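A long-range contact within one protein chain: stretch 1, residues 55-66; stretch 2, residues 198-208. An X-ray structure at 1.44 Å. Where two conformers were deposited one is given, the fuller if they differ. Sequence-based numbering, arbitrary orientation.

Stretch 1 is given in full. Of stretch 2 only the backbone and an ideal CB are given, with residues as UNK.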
# COMPACT_ATOMS: atom_id res chain seq x y z
N PRO A 55 -2.61 -12.78 -14.10
CA PRO A 55 -3.74 -13.71 -14.09
C PRO A 55 -4.74 -13.33 -13.01
O PRO A 55 -4.36 -12.97 -11.89
CB PRO A 55 -3.09 -15.07 -13.80
CG PRO A 55 -1.67 -14.91 -14.22
CD PRO A 55 -1.32 -13.47 -13.90
N ALA A 56 -6.02 -13.40 -13.36
CA ALA A 56 -7.07 -12.96 -12.45
C ALA A 56 -7.11 -13.79 -11.17
O ALA A 56 -7.69 -13.33 -10.17
CB ALA A 56 -8.43 -13.04 -13.15
N THR A 57 -6.51 -14.98 -11.16
CA THR A 57 -6.49 -15.82 -9.96
C THR A 57 -5.09 -15.97 -9.36
O THR A 57 -4.89 -16.82 -8.50
CB THR A 57 -7.09 -17.20 -10.23
OG1 THR A 57 -6.29 -17.94 -11.16
CG2 THR A 57 -8.52 -17.07 -10.75
N ALA A 58 -4.13 -15.15 -9.79
CA ALA A 58 -2.77 -15.27 -9.28
C ALA A 58 -2.63 -14.58 -7.92
O ALA A 58 -3.19 -13.51 -7.69
CB ALA A 58 -1.78 -14.65 -10.26
N TRP A 59 -1.86 -15.20 -7.04
CA TRP A 59 -1.49 -14.54 -5.80
C TRP A 59 -0.28 -13.65 -6.07
O TRP A 59 0.72 -14.09 -6.63
CB TRP A 59 -1.17 -15.59 -4.74
CG TRP A 59 -2.37 -16.39 -4.29
CD1 TRP A 59 -3.08 -17.30 -5.03
CD2 TRP A 59 -2.99 -16.37 -2.99
NE1 TRP A 59 -4.10 -17.84 -4.28
CE2 TRP A 59 -4.07 -17.29 -3.03
CE3 TRP A 59 -2.74 -15.67 -1.81
CZ2 TRP A 59 -4.89 -17.52 -1.92
CZ3 TRP A 59 -3.56 -15.90 -0.71
CH2 TRP A 59 -4.62 -16.82 -0.78
N LEU A 60 -0.39 -12.38 -5.70
CA LEU A 60 0.69 -11.43 -5.94
C LEU A 60 1.89 -11.74 -5.04
O LEU A 60 1.76 -12.28 -3.94
CB LEU A 60 0.21 -10.00 -5.68
CG LEU A 60 -0.46 -9.27 -6.85
CD1 LEU A 60 -1.61 -10.06 -7.43
CD2 LEU A 60 -0.92 -7.87 -6.43
N ASN A 61 3.08 -11.37 -5.53
CA ASN A 61 4.30 -11.54 -4.75
C ASN A 61 4.71 -10.24 -4.07
O ASN A 61 4.14 -9.17 -4.29
CB ASN A 61 5.45 -12.12 -5.61
CG ASN A 61 5.92 -11.19 -6.73
OD1 ASN A 61 5.47 -10.06 -6.87
ND2 ASN A 61 6.85 -11.69 -7.53
N ASP A 62 5.73 -10.36 -3.20
CA ASP A 62 6.23 -9.20 -2.48
C ASP A 62 6.72 -8.12 -3.44
O ASP A 62 6.48 -6.93 -3.22
CB ASP A 62 7.40 -9.60 -1.57
CG ASP A 62 7.02 -10.64 -0.52
OD1 ASP A 62 5.84 -11.01 -0.40
OD2 ASP A 62 7.94 -11.10 0.19
N ASN A 63 7.42 -8.52 -4.50
CA ASN A 63 8.00 -7.55 -5.42
C ASN A 63 6.94 -6.58 -5.93
O ASN A 63 7.15 -5.36 -5.95
CB ASN A 63 8.61 -8.26 -6.64
CG ASN A 63 9.88 -9.00 -6.33
OD1 ASN A 63 10.51 -8.79 -5.29
ND2 ASN A 63 10.30 -9.86 -7.26
N VAL A 64 5.80 -7.12 -6.36
CA VAL A 64 4.74 -6.31 -6.93
C VAL A 64 4.06 -5.48 -5.85
O VAL A 64 3.88 -4.27 -6.00
CB VAL A 64 3.74 -7.23 -7.67
CG1 VAL A 64 2.43 -6.51 -7.92
CG2 VAL A 64 4.34 -7.73 -8.97
N ILE A 65 3.70 -6.12 -4.73
CA ILE A 65 2.94 -5.44 -3.68
C ILE A 65 3.74 -4.29 -3.09
O ILE A 65 3.25 -3.16 -2.98
CB ILE A 65 2.49 -6.44 -2.60
CG1 ILE A 65 1.45 -7.40 -3.18
CG2 ILE A 65 1.92 -5.70 -1.40
CD1 ILE A 65 1.20 -8.64 -2.35
N ILE A 66 4.98 -4.56 -2.69
CA ILE A 66 5.81 -3.51 -2.11
C ILE A 66 6.14 -2.46 -3.16
O ILE A 66 6.14 -1.26 -2.87
CB ILE A 66 7.07 -4.13 -1.47
CG1 ILE A 66 6.69 -5.18 -0.42
CG2 ILE A 66 7.96 -3.03 -0.89
CD1 ILE A 66 5.73 -4.71 0.65
N UNK A 198 -12.52 -14.02 -2.86
CA UNK A 198 -11.45 -14.80 -3.48
C UNK A 198 -10.14 -14.62 -2.73
O UNK A 198 -9.62 -13.50 -2.65
CB UNK A 198 -11.27 -14.40 -4.95
N UNK A 199 -9.56 -15.72 -2.23
CA UNK A 199 -8.29 -15.62 -1.52
C UNK A 199 -7.19 -14.96 -2.33
O UNK A 199 -6.39 -14.18 -1.80
CB UNK A 199 -7.83 -17.01 -1.09
N UNK A 200 -7.14 -15.24 -3.64
CA UNK A 200 -6.05 -14.74 -4.48
C UNK A 200 -6.08 -13.23 -4.62
O UNK A 200 -5.09 -12.65 -5.06
CB UNK A 200 -6.11 -15.38 -5.87
N UNK A 201 -7.19 -12.59 -4.28
CA UNK A 201 -7.31 -11.16 -4.51
C UNK A 201 -6.74 -10.32 -3.37
O UNK A 201 -6.66 -9.10 -3.51
CB UNK A 201 -8.78 -10.80 -4.73
N UNK A 202 -6.31 -10.94 -2.27
CA UNK A 202 -5.89 -10.17 -1.09
C UNK A 202 -4.82 -9.13 -1.41
O UNK A 202 -4.87 -8.01 -0.89
CB UNK A 202 -5.37 -11.12 -0.01
N UNK A 203 -3.82 -9.49 -2.22
CA UNK A 203 -2.79 -8.52 -2.54
C UNK A 203 -3.31 -7.35 -3.35
O UNK A 203 -2.83 -6.22 -3.21
CB UNK A 203 -1.65 -9.20 -3.30
N UNK A 204 -4.31 -7.59 -4.20
CA UNK A 204 -4.88 -6.50 -4.98
C UNK A 204 -5.74 -5.61 -4.10
O UNK A 204 -5.73 -4.38 -4.24
CB UNK A 204 -5.70 -7.05 -6.15
N UNK A 205 -6.51 -6.20 -3.19
CA UNK A 205 -7.24 -5.40 -2.21
C UNK A 205 -6.27 -4.55 -1.38
O UNK A 205 -6.54 -3.38 -1.10
CB UNK A 205 -8.07 -6.30 -1.30
N UNK A 206 -5.16 -5.15 -0.94
CA UNK A 206 -4.19 -4.43 -0.11
C UNK A 206 -3.65 -3.21 -0.85
O UNK A 206 -3.61 -2.10 -0.30
CB UNK A 206 -3.04 -5.35 0.30
N UNK A 207 -3.24 -3.38 -2.11
CA UNK A 207 -2.73 -2.25 -2.89
C UNK A 207 -3.82 -1.20 -3.08
O UNK A 207 -3.57 0.01 -2.97
CB UNK A 207 -2.21 -2.72 -4.25
N UNK A 208 -5.03 -1.64 -3.42
CA UNK A 208 -6.08 -0.69 -3.76
C UNK A 208 -6.53 0.08 -2.53
O UNK A 208 -6.78 1.29 -2.61
CB UNK A 208 -7.27 -1.41 -4.40

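Position 198 precedes a short 3-10 segment, and nothing of stretch 1 lies within 5.5 Å of its ideal CB. Stretch 1 sets no demand here and the choice is wide, with a polar residue such as asparagine, aspartate or serine common just before a 3-10 turn. It is Asn198, whose ND2 donates to the side chain at 201.

At position 199 the phi/psi of -56/-38 is open to any L-residue, but the ideal CB would stand 3.1 Å from Trp59 CZ2. That contact is too tight for a carbon, and glycine is the natural reading. Gly199 lets the indole of Trp59 settle over the backbone, with Gly199 O 3.3 Å from Trp59 CH2, over one face of the ring.

Position 200 also looks crowded: its ideal CB is 3.2 Å from Thr57 O and 3.6 Å from Trp59 NE1. Its CA lies over the five-membered ring of Trp59, while CA-to-CB runs sideways, past the turn formed by Pro55 to Ala58. A long or flat side chain could lie along this turn, where Thr57 offers a methyl and Ala56 a carbonyl; leucine, methionine or an aromatic would all be plausible. The residue is Trp200, with chi1 in p. Thr57 CG2 sits 3.5 Å from the centroid of the Trp200 six-membered ring, nearly on the ring normal, a CH-pi contact. Trp200 CA makes another with Trp59, 3.6 Å from the centroid of its five-membered ring. Each tryptophan thus uses a ring face across this contact. Trp200 NE1 is 3.1 Å from Ala56 O, but the angle is too poor for a hydrogen bond.

At 201 CA-to-CB points away, which leaves the choice wide; a polar group that bends back could approach the Ala56 carbonyl through water. Asp201 does so: a water donates to both Asp201 OD1, at 2.7 Å, and Ala56 O, at 2.8 Å. Asp201 OD2 accepts from Asn198 ND2 at 3.1 Å.

Position 202 points sideways, its ideal CB 5.2 Å from Trp59 CZ3, leaving space for a small or medium side chain beside the indole. Cys202 places SG 3.8 Å from Trp59 CZ3, approaching the ring obliquely.

At 203 CA-to-CB points toward stretch 1, and the ideal CB would be 3.1 Å from both Leu60 CB and Ile65 CD1. Only glycine avoids these clashes. Gly203 allows Ile65 CD1 to within 4.0 Å of Gly203 CA, and a water joins Gly203 N, Leu60 N and Trp200 O.

The ideal CB at 204 is 4.9 Å from Leu60 CD2, so a modest aliphatic group would suit. Val204 CG2 meets Leu60 CD1 at 3.8 Å. Position 205 is out of reach and unconstrained by stretch 1; it is Phe205.

At 206 the ideal CB is 5.3 Å from Ile65 CG2, so alanine, serine, threonine or valine would suit. Thr206 OG1 donates to Cys202 O at 2.9 Å. At 207, CA-to-CB points toward a cleft lined by Leu60, Val64 and Ile65, inviting leucine, isoleucine or methionine. Ile207 CD1 reaches Leu60 CD2 at 3.7 Å and Ile65 CA at 4.0 Å. Position 208 is out of reach, its choice open; Thr208 OG1 donates to Val204 O at 2.8 Å.

Stretch 2 (198-208) NGWDCGVFTIT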
# COMPACT_ATOMS: atom_id res chain seq x y z
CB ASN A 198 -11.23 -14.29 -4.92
CG ASN A 198 -12.49 -14.28 -5.77
OD1 ASN A 198 -13.32 -15.19 -5.71
ND2 ASN A 198 -12.61 -13.26 -6.62
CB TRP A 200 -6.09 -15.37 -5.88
CG TRP A 200 -7.41 -15.18 -6.58
CD1 TRP A 200 -7.96 -13.99 -6.99
CD2 TRP A 200 -8.36 -16.20 -6.95
NE1 TRP A 200 -9.18 -14.21 -7.59
CE2 TRP A 200 -9.45 -15.56 -7.57
CE3 TRP A 200 -8.38 -17.59 -6.82
CZ2 TRP A 200 -10.55 -16.25 -8.05
CZ3 TRP A 200 -9.48 -18.28 -7.30
CH2 TRP A 200 -10.54 -17.61 -7.91
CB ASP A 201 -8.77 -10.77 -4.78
CG ASP A 201 -9.16 -10.93 -6.25
OD1 ASP A 201 -8.28 -10.78 -7.12
OD2 ASP A 201 -10.34 -11.19 -6.52
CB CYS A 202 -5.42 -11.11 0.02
SG CYS A 202 -3.96 -12.15 -0.39
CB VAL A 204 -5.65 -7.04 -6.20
CG1 VAL A 204 -5.98 -5.90 -7.14
CG2 VAL A 204 -4.86 -8.13 -6.93
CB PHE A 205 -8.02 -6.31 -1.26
CG PHE A 205 -9.32 -6.83 -1.81
CD1 PHE A 205 -10.40 -5.98 -1.99
CD2 PHE A 205 -9.49 -8.18 -2.08
CE1 PHE A 205 -11.61 -6.46 -2.46
CE2 PHE A 205 -10.70 -8.66 -2.55
CZ PHE A 205 -11.76 -7.79 -2.74
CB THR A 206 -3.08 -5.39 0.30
OG1 THR A 206 -3.61 -6.38 1.19
CG2 THR A 206 -1.93 -4.70 1.01
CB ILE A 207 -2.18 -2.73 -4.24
CG1 ILE A 207 -0.91 -3.55 -4.07
CG2 ILE A 207 -1.93 -1.55 -5.18
CD1 ILE A 207 -0.54 -4.36 -5.31
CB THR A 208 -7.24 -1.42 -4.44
OG1 THR A 208 -6.76 -2.13 -5.59
CG2 THR A 208 -8.30 -0.44 -4.90
O HOH W 1 -8.63 -10.69 -9.78
O HOH W 2 -2.76 -11.61 -3.91
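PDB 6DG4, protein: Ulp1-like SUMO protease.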